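Local coordinates for protein UV damage endonuclease (Sulfolobus acidocaldarius, PDB 3TC3) that probably nicks DNA beside UV-induced and other lesions to start their excision repair, acting as a manganese-binding TIM-barrel endonuclease, at residues R241-S253 against F276-V289. Residues are numbered along the deposited sequence; the frame is centred on the assembly and turned at random.
Sequences RRTWKDRPMIDYS and FVNEVDEVDIMLEV. With MN (manganese (II) ion), chain C.
Arg247 reaches Glu282 and Asp284 with CG anti to its backbone N (chi1 -173°) and a bend at chi3 (-76°). Arg247 NE meets Glu282 OE2 at 3.2 Å, from above the carboxylate plane. Arg247 NH1 lies 2.9 Å from Asp284 OD1, on its syn side. These are two salt bridges at the guanidinium edge. Asp284 OD2 also pairs with Arg23 and Arg117. An alanine in place of Arg247 would probably leave Glu282 without this mate and Asp284 relying on Arg23 and Arg117. Nearby, Arg241 NH1 and NH2 donate to the backbone carbonyls of Glu282 and Asp281, in the loop that follows helix 270-279.

Strands 249-252 and 283-287 run parallel. Five backbone hydrogen bonds join the two segments, from Asp284 N to Pro248 O through to Glu288 N to Tyr252 O. Beyond them, Ser253 OG donates to Glu288 O at 2.6 Å.

On the face of Ile250 and Tyr252, helix 270-279 packs through Phe276. The Tyr252 edge meets one Phe276 face in a T-shaped pair, planes at 65°. Ile250 CD1 meets the Phe276 ring at its edge, 3.4 Å from Phe276 CE2. This is the last beta-alpha-beta unit of the TIM barrel.

On the face of Met249 and Asp251, Asp251 meets Glu288 at a manganese ion also bound by Glu195 and Asp220. Glu288 OE1 binds it at 2.3 Å, Asp251 OD2 at a longer 2.8 Å. Gln160 is a further polar partner of Asp251. The two carboxylates stack, with Asp251 OD2 3.3 Å from Glu288 OE2. Two acceptors this close would repel, so the metal and Arg78, salt-bridged to both residues, probably offset their charge.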
ATOM      1  N   ARG A 241     -14.431   1.953  -8.527  1.00 17.04           N
ATOM      2  CA  ARG A 241     -15.328   1.536  -7.397  1.00 17.71           C
ATOM      3  C   ARG A 241     -16.012   0.166  -7.541  1.00 19.52           C
ATOM      4  O   ARG A 241     -16.165  -0.579  -6.568  1.00 20.72           O
ATOM      5  CB  ARG A 241     -16.402   2.640  -7.105  1.00 19.09           C
ATOM      6  CG  ARG A 241     -17.299   2.411  -5.926  1.00 20.46           C
ATOM      7  CD  ARG A 241     -18.388   3.554  -5.869  1.00 21.49           C
ATOM      8  NE  ARG A 241     -17.738   4.861  -5.670  1.00 23.16           N
ATOM      9  CZ  ARG A 241     -17.200   5.311  -4.524  1.00 22.29           C
ATOM     10  NH1 ARG A 241     -17.153   4.548  -3.420  1.00 22.13           N
ATOM     11  NH2 ARG A 241     -16.644   6.514  -4.539  1.00 23.26           N
ATOM     12  N   ARG A 242     -16.445  -0.154  -8.750  1.00 17.78           N
ATOM     13  CA  ARG A 242     -17.145  -1.401  -9.034  1.00 21.17           C
ATOM     14  C   ARG A 242     -16.212  -2.643  -8.885  1.00 18.74           C
ATOM     15  O   ARG A 242     -16.690  -3.770  -8.860  1.00 20.93           O
ATOM     16  CB  ARG A 242     -17.771  -1.283 -10.418  1.00 24.16           C
ATOM     17  CG  ARG A 242     -18.636  -0.054 -10.436  1.00 27.38           C
ATOM     18  CD  ARG A 242     -19.651  -0.061 -11.586  1.00 35.56           C
ATOM     19  NE  ARG A 242     -19.143  -0.629 -12.845  1.00 41.15           N
ATOM     20  CZ  ARG A 242     -18.926   0.072 -13.967  1.00 47.98           C
ATOM     21  NH1 ARG A 242     -19.178   1.385 -14.018  1.00 48.27           N
ATOM     22  NH2 ARG A 242     -18.442  -0.548 -15.045  1.00 49.81           N
ATOM     23  N   THR A 243     -14.889  -2.430  -8.773  1.00 17.64           N
ATOM     24  CA  THR A 243     -13.971  -3.543  -8.584  1.00 15.48           C
ATOM     25  C   THR A 243     -13.759  -3.896  -7.139  1.00 15.00           C
ATOM     26  O   THR A 243     -13.112  -4.885  -6.871  1.00 15.97           O
ATOM     27  CB  THR A 243     -12.611  -3.341  -9.238  1.00 14.69           C
ATOM     28  OG1 THR A 243     -11.896  -2.320  -8.519  1.00 15.12           O
ATOM     29  CG2 THR A 243     -12.774  -2.857 -10.720  1.00 14.80           C
ATOM     30  N   TRP A 244     -14.379  -3.122  -6.232  1.00 13.94           N
ATOM     31  CA  TRP A 244     -14.244  -3.398  -4.781  1.00 14.46           C
ATOM     32  C   TRP A 244     -15.521  -3.960  -4.242  1.00 17.67           C
ATOM     33  O   TRP A 244     -16.589  -3.454  -4.550  1.00 21.71           O
ATOM     34  CB  TRP A 244     -13.882  -2.117  -4.010  1.00 13.69           C
ATOM     35  CG  TRP A 244     -12.537  -1.626  -4.359  1.00 12.68           C
ATOM     36  CD1 TRP A 244     -12.198  -0.901  -5.479  1.00 11.69           C
ATOM     37  CD2 TRP A 244     -11.358  -1.655  -3.522  1.00 12.30           C
ATOM     38  NE1 TRP A 244     -10.827  -0.559  -5.437  1.00 11.88           N
ATOM     39  CE2 TRP A 244     -10.290  -0.984  -4.290  1.00 11.29           C
ATOM     40  CE3 TRP A 244     -11.045  -2.214  -2.302  1.00 12.65           C
ATOM     41  CZ2 TRP A 244      -8.966  -0.906  -3.840  1.00 11.36           C
ATOM     42  CZ3 TRP A 244      -9.717  -2.079  -1.840  1.00 12.46           C
ATOM     43  CH2 TRP A 244      -8.714  -1.454  -2.608  1.00 12.33           C
ATOM     44  N   LYS A 245     -15.393  -4.859  -3.296  1.00 19.99           N
ATOM     45  CA  LYS A 245     -16.629  -5.308  -2.630  1.00 24.99           C
ATOM     46  C   LYS A 245     -16.929  -4.368  -1.452  1.00 29.02           C
ATOM     47  O   LYS A 245     -18.081  -4.126  -1.103  1.00 32.70           O
ATOM     48  CB  LYS A 245     -16.513  -6.788  -2.226  1.00 29.67           C
ATOM     49  CG  LYS A 245     -17.039  -7.666  -3.379  1.00 37.48           C
ATOM     50  CD  LYS A 245     -16.790  -9.143  -3.179  1.00 43.08           C
ATOM     51  CE  LYS A 245     -16.954  -9.872  -4.519  1.00 48.50           C
ATOM     52  NZ  LYS A 245     -15.655  -9.721  -5.259  1.00 50.65           N
ATOM     53  N   ASP A 246     -15.852  -3.790  -0.888  1.00 28.12           N
ATOM     54  CA  ASP A 246     -15.963  -2.857   0.245  1.00 31.08           C
ATOM     55  C   ASP A 246     -15.596  -1.422  -0.227  1.00 27.92           C
ATOM     56  O   ASP A 246     -15.586  -1.137  -1.419  1.00 26.73           O
ATOM     57  CB  ASP A 246     -15.095  -3.337   1.443  1.00 34.71           C
ATOM     58  CG  ASP A 246     -13.687  -3.769   1.035  1.00 39.08           C
ATOM     59  OD1 ASP A 246     -13.322  -3.609  -0.145  1.00 36.64           O
ATOM     60  OD2 ASP A 246     -12.916  -4.291   1.880  1.00 49.27           O
ATOM     61  N   ARG A 247     -15.302  -0.504   0.690  1.00 24.46           N
ATOM     62  CA  ARG A 247     -14.968   0.799   0.271  1.00 22.26           C
ATOM     63  C   ARG A 247     -13.604   0.799  -0.500  1.00 18.14           C
ATOM     64  O   ARG A 247     -12.613   0.237  -0.051  1.00 17.89           O
ATOM     65  CB  ARG A 247     -14.855   1.668   1.511  1.00 24.42           C
ATOM     66  CG  ARG A 247     -14.663   3.088   1.198  1.00 27.25           C
ATOM     67  CD  ARG A 247     -14.371   3.857   2.441  1.00 27.97           C
ATOM     68  NE  ARG A 247     -15.571   4.047   3.216  1.00 30.73           N
ATOM     69  CZ  ARG A 247     -15.608   4.733   4.338  1.00 28.66           C
ATOM     70  NH1 ARG A 247     -14.509   5.299   4.839  1.00 27.94           N
ATOM     71  NH2 ARG A 247     -16.757   4.863   4.946  1.00 31.47           N
ATOM     72  N   PRO A 248     -13.541   1.508  -1.620  1.00 15.16           N
ATOM     73  CA  PRO A 248     -12.229   1.585  -2.323  1.00 14.78           C
ATOM     74  C   PRO A 248     -11.159   2.285  -1.586  1.00 14.04           C
ATOM     75  O   PRO A 248     -11.430   3.173  -0.738  1.00 13.49           O
ATOM     76  CB  PRO A 248     -12.521   2.322  -3.581  1.00 15.74           C
ATOM     77  CG  PRO A 248     -13.978   2.456  -3.663  1.00 17.72           C
ATOM     78  CD  PRO A 248     -14.601   2.248  -2.324  1.00 17.75           C
ATOM     79  N   MET A 249      -9.908   1.916  -1.888  1.00 14.09           N
ATOM     80  CA  MET A 249      -8.761   2.717  -1.503  1.00 14.29           C
ATOM     81  C   MET A 249      -8.305   3.478  -2.647  1.00 14.25           C
ATOM     82  O   MET A 249      -8.278   2.952  -3.766  1.00 16.28           O
ATOM     83  CB  MET A 249      -7.645   1.828  -1.064  1.00 13.64           C
ATOM     84  CG  MET A 249      -7.944   0.917   0.123  1.00 14.45           C
ATOM     85  SD  MET A 249      -6.551  -0.232   0.476  1.00 15.93           S
ATOM     86  CE  MET A 249      -7.146  -1.046   1.893  1.00 16.04           C
ATOM     87  N   ILE A 250      -7.886   4.741  -2.444  1.00 12.82           N
ATOM     88  CA  ILE A 250      -7.226   5.503  -3.486  1.00 12.79           C
ATOM     89  C   ILE A 250      -5.885   6.014  -2.977  1.00 11.84           C
ATOM     90  O   ILE A 250      -5.701   6.249  -1.761  1.00 11.91           O
ATOM     91  CB  ILE A 250      -8.029   6.656  -4.065  1.00 15.79           C
ATOM     92  CG1 ILE A 250      -8.358   7.684  -3.076  1.00 19.74           C
ATOM     93  CG2 ILE A 250      -9.418   6.141  -4.602  1.00 18.08           C
ATOM     94  CD1 ILE A 250      -9.300   8.787  -3.670  1.00 24.52           C
ATOM     95  N   ASP A 251      -4.928   6.168  -3.870  1.00 11.50           N
ATOM     96  CA  ASP A 251      -3.612   6.791  -3.557  1.00 12.47           C
ATOM     97  C   ASP A 251      -3.580   8.218  -4.034  1.00 12.35           C
ATOM     98  O   ASP A 251      -3.791   8.467  -5.259  1.00 13.68           O
ATOM     99  CB  ASP A 251      -2.461   6.060  -4.210  1.00 14.99           C
ATOM    100  CG  ASP A 251      -2.116   4.708  -3.556  1.00 17.59           C
ATOM    101  OD1 ASP A 251      -2.411   4.455  -2.416  1.00 17.99           O
ATOM    102  OD2 ASP A 251      -1.397   3.936  -4.208  1.00 23.42           O
ATOM    103  N   TYR A 252      -3.430   9.174  -3.116  1.00 10.86           N
ATOM    104  CA  TYR A 252      -3.446  10.582  -3.470  1.00 10.78           C
ATOM    105  C   TYR A 252      -2.014  11.104  -3.458  1.00 11.31           C
ATOM    106  O   TYR A 252      -1.306  11.042  -2.448  1.00 11.59           O
ATOM    107  CB  TYR A 252      -4.319  11.407  -2.490  1.00 10.90           C
ATOM    108  CG  TYR A 252      -4.230  12.899  -2.838  1.00 11.90           C
ATOM    109  CD1 TYR A 252      -3.228  13.750  -2.265  1.00 11.45           C
ATOM    110  CD2 TYR A 252      -5.142  13.479  -3.718  1.00 11.04           C
ATOM    111  CE1 TYR A 252      -3.150  15.091  -2.577  1.00 11.40           C
ATOM    112  CE2 TYR A 252      -5.137  14.789  -3.978  1.00 11.46           C
ATOM    113  CZ  TYR A 252      -4.105  15.624  -3.480  1.00 12.18           C
ATOM    114  OH  TYR A 252      -4.124  16.938  -3.829  1.00 13.93           O
ATOM    115  N   SER A 253      -1.627  11.714  -4.552  1.00 12.00           N
ATOM    116  CA  SER A 253      -0.368  12.475  -4.596  1.00 12.56           C
ATOM    117  C   SER A 253      -0.480  13.647  -5.491  1.00 13.69           C
ATOM    118  O   SER A 253      -1.531  13.880  -6.061  1.00 14.22           O
ATOM    119  CB  SER A 253       0.824  11.593  -5.042  1.00 15.45           C
ATOM    120  OG  SER A 253       2.006  12.288  -4.584  1.00 18.44           O
ATOM    121  N   PHE A 276      -9.805  17.965  -5.137  1.00 17.37           N
ATOM    122  CA  PHE A 276      -9.973  16.552  -5.275  1.00 16.96           C
ATOM    123  C   PHE A 276     -11.135  16.002  -4.436  1.00 18.53           C
ATOM    124  O   PHE A 276     -11.946  15.190  -4.918  1.00 19.79           O
ATOM    125  CB  PHE A 276      -8.631  15.888  -4.831  1.00 17.26           C
ATOM    126  CG  PHE A 276      -8.630  14.422  -5.039  1.00 17.95           C
ATOM    127  CD1 PHE A 276      -8.349  13.913  -6.329  1.00 20.36           C
ATOM    128  CD2 PHE A 276      -8.873  13.560  -4.001  1.00 20.02           C
ATOM    129  CE1 PHE A 276      -8.305  12.585  -6.583  1.00 23.19           C
ATOM    130  CE2 PHE A 276      -8.852  12.103  -4.269  1.00 21.97           C
ATOM    131  CZ  PHE A 276      -8.649  11.664  -5.579  1.00 22.00           C
ATOM    132  N   VAL A 277     -11.169  16.343  -3.174  1.00 18.63           N
ATOM    133  CA  VAL A 277     -12.169  15.695  -2.311  1.00 20.35           C
ATOM    134  C   VAL A 277     -13.585  16.212  -2.673  1.00 22.22           C
ATOM    135  O   VAL A 277     -14.543  15.534  -2.325  1.00 22.24           O
ATOM    136  CB  VAL A 277     -11.948  15.903  -0.820  1.00 23.36           C
ATOM    137  CG1 VAL A 277     -10.690  15.156  -0.331  1.00 22.81           C
ATOM    138  CG2 VAL A 277     -11.876  17.300  -0.481  1.00 23.98           C
ATOM    139  N   ASN A 278     -13.670  17.430  -3.217  1.00 25.42           N
ATOM    140  CA  ASN A 278     -15.019  17.970  -3.443  0.50 26.28           C
ATOM    141  C   ASN A 278     -15.693  17.136  -4.542  1.00 29.04           C
ATOM    142  O   ASN A 278     -16.922  17.195  -4.675  1.00 31.89           O
ATOM    143  CB  ASN A 278     -15.041  19.530  -3.643  0.50 25.39           C
ATOM    144  CG  ASN A 278     -15.013  20.308  -2.301  0.50 25.70           C
ATOM    145  OD1 ASN A 278     -15.934  20.183  -1.497  0.50 24.48           O
ATOM    146  ND2 ASN A 278     -13.936  21.093  -2.051  0.50 25.60           N
ATOM    147  N   GLU A 279     -14.916  16.351  -5.271  1.00 31.12           N
ATOM    148  CA  GLU A 279     -15.350  15.475  -6.358  1.00 36.05           C
ATOM    149  C   GLU A 279     -15.731  14.055  -5.891  1.00 36.36           C
ATOM    150  O   GLU A 279     -16.484  13.349  -6.545  1.00 41.82           O
ATOM    151  CB  GLU A 279     -14.224  15.371  -7.408  1.00 37.22           C
ATOM    152  CG  GLU A 279     -13.860  16.666  -8.087  1.00 40.84           C
ATOM    153  CD  GLU A 279     -14.993  17.174  -8.956  1.00 48.57           C
ATOM    154  OE1 GLU A 279     -15.585  16.342  -9.672  1.00 54.93           O
ATOM    155  OE2 GLU A 279     -15.311  18.383  -8.899  1.00 46.46           O
ATOM    156  N   VAL A 280     -15.245  13.668  -4.721  1.00 32.77           N
ATOM    157  CA  VAL A 280     -15.188  12.264  -4.332  1.00 30.26           C
ATOM    158  C   VAL A 280     -15.873  12.022  -2.945  1.00 29.15           C
ATOM    159  O   VAL A 280     -15.949  12.926  -2.069  1.00 27.58           O
ATOM    160  CB  VAL A 280     -13.660  11.841  -4.375  1.00 35.04           C
ATOM    161  CG1 VAL A 280     -13.425  10.549  -3.782  1.00 39.85           C
ATOM    162  CG2 VAL A 280     -13.148  11.868  -5.813  1.00 36.15           C
ATOM    163  N   ASP A 281     -16.351  10.807  -2.685  1.00 25.56           N
ATOM    164  CA  ASP A 281     -16.748  10.411  -1.329  1.00 25.41           C
ATOM    165  C   ASP A 281     -16.717   8.919  -1.192  1.00 21.88           C
ATOM    166  O   ASP A 281     -16.519   8.198  -2.191  1.00 22.53           O
ATOM    167  CB  ASP A 281     -18.122  10.995  -0.882  1.00 27.25           C
ATOM    168  CG  ASP A 281     -18.294  11.094   0.668  1.00 30.16           C
ATOM    169  OD1 ASP A 281     -17.490  10.602   1.522  1.00 30.69           O
ATOM    170  OD2 ASP A 281     -19.297  11.757   1.090  1.00 38.42           O
ATOM    171  N   GLU A 282     -16.790   8.456   0.045  1.00 20.82           N
ATOM    172  CA  GLU A 282     -16.920   7.034   0.297  1.00 22.67           C
ATOM    173  C   GLU A 282     -15.689   6.279  -0.243  1.00 21.10           C
ATOM    174  O   GLU A 282     -15.805   5.332  -1.035  1.00 20.96           O
ATOM    175  CB  GLU A 282     -18.266   6.493  -0.307  1.00 26.42           C
ATOM    176  CG  GLU A 282     -18.411   5.009  -0.213  1.00 35.29           C
ATOM    177  CD  GLU A 282     -19.071   4.523   1.074  1.00 42.11           C
ATOM    178  OE1 GLU A 282     -20.234   4.924   1.360  1.00 47.50           O
ATOM    179  OE2 GLU A 282     -18.431   3.681   1.771  1.00 44.77           O
ATOM    180  N   VAL A 283     -14.509   6.761   0.154  1.00 18.50           N
ATOM    181  CA  VAL A 283     -13.205   6.188  -0.294  1.00 17.98           C
ATOM    182  C   VAL A 283     -12.211   6.427   0.807  1.00 15.72           C
ATOM    183  O   VAL A 283     -12.331   7.411   1.582  1.00 19.06           O
ATOM    184  CB  VAL A 283     -12.628   6.817  -1.555  1.00 20.11           C
ATOM    185  CG1 VAL A 283     -13.437   6.628  -2.795  1.00 22.57           C
ATOM    186  CG2 VAL A 283     -12.377   8.355  -1.381  1.00 20.22           C
ATOM    187  N   ASP A 284     -11.272   5.508   1.014  1.00 15.24           N
ATOM    188  CA  ASP A 284     -10.142   5.708   1.965  1.00 14.02           C
ATOM    189  C   ASP A 284      -8.928   6.209   1.198  1.00 13.23           C
ATOM    190  O   ASP A 284      -8.616   5.630   0.199  1.00 12.09           O
ATOM    191  CB  ASP A 284      -9.895   4.382   2.662  1.00 15.21           C
ATOM    192  CG  ASP A 284     -11.065   4.040   3.629  1.00 18.20           C
ATOM    193  OD1 ASP A 284     -11.766   4.993   4.058  1.00 19.78           O
ATOM    194  OD2 ASP A 284     -11.169   2.851   3.883  1.00 22.42           O
ATOM    195  N   ILE A 285      -8.394   7.337   1.630  1.00 12.48           N
ATOM    196  CA  ILE A 285      -7.381   8.082   0.870  1.00 12.08           C
ATOM    197  C   ILE A 285      -5.983   7.912   1.513  1.00 11.36           C
ATOM    198  O   ILE A 285      -5.775   8.331   2.668  1.00 11.29           O
ATOM    199  CB  ILE A 285      -7.696   9.556   0.830  1.00 14.63           C
ATOM    200  CG1 ILE A 285      -9.013   9.829   0.142  1.00 17.15           C
ATOM    201  CG2 ILE A 285      -6.628  10.336   0.032  1.00 15.34           C
ATOM    202  CD1 ILE A 285      -9.482  11.359   0.338  1.00 19.50           C
ATOM    203  N   MET A 286      -5.054   7.299   0.770  1.00 10.46           N
ATOM    204  CA  MET A 286      -3.674   7.158   1.286  1.00  9.67           C
ATOM    205  C   MET A 286      -2.809   8.242   0.730  1.00 10.04           C
ATOM    206  O   MET A 286      -2.692   8.387  -0.527  1.00 10.59           O
ATOM    207  CB  MET A 286      -3.104   5.827   0.776  1.00 10.48           C
ATOM    208  CG  MET A 286      -1.647   5.541   1.310  1.00  8.89           C
ATOM    209  SD  MET A 286      -1.466   5.614   3.106  1.00 10.68           S
ATOM    210  CE  MET A 286      -2.618   4.316   3.584  1.00 10.50           C
ATOM    211  N   LEU A 287      -2.286   9.127   1.567  1.00 10.13           N
ATOM    212  CA  LEU A 287      -1.410  10.220   1.084  1.00 10.19           C
ATOM    213  C   LEU A 287      -0.016   9.836   0.799  1.00 10.78           C
ATOM    214  O   LEU A 287       0.663   9.277   1.689  1.00 14.40           O
ATOM    215  CB  LEU A 287      -1.382  11.384   2.108  1.00 11.98           C
ATOM    216  CG  LEU A 287      -2.771  11.808   2.535  1.00 11.09           C
ATOM    217  CD1 LEU A 287      -2.641  12.864   3.677  1.00 13.73           C
ATOM    218  CD2 LEU A 287      -3.567  12.479   1.353  1.00 13.31           C
ATOM    219  N   GLU A 288       0.405   9.935  -0.438  1.00 10.05           N
ATOM    220  CA  GLU A 288       1.788   9.531  -0.781  1.00 10.67           C
ATOM    221  C   GLU A 288       2.591  10.795  -1.080  1.00 11.66           C
ATOM    222  O   GLU A 288       2.656  11.319  -2.251  1.00 13.24           O
ATOM    223  CB  GLU A 288       1.741   8.686  -2.074  1.00 11.89           C
ATOM    224  CG  GLU A 288       1.049   7.356  -1.865  1.00 15.20           C
ATOM    225  CD  GLU A 288       1.206   6.426  -3.051  1.00 20.78           C
ATOM    226  OE1 GLU A 288       1.060   6.928  -4.205  1.00 26.26           O
ATOM    227  OE2 GLU A 288       1.346   5.226  -2.830  1.00 22.65           O
ATOM    228  N   VAL A 289       2.880  11.447   0.026  1.00 11.75           N
ATOM    229  CA  VAL A 289       3.701  12.689  -0.055  1.00 12.17           C
ATOM    230  C   VAL A 289       4.800  12.567   1.000  1.00 11.42           C
ATOM    231  O   VAL A 289       4.734  11.831   1.972  1.00 13.02           O
ATOM    232  CB  VAL A 289       2.832  13.925   0.155  1.00 14.64           C
ATOM    233  CG1 VAL A 289       2.007  14.224  -1.144  1.00 15.75           C
ATOM    234  CG2 VAL A 289       1.986  13.871   1.449  1.00 15.39           C
TER
HETATM  235 MN    MN C 290       0.442   5.357  -5.743  1.00 45.06          MN
HETATM  236  O   HOH W   1       1.799   3.652  -4.763  1.00 26.75           O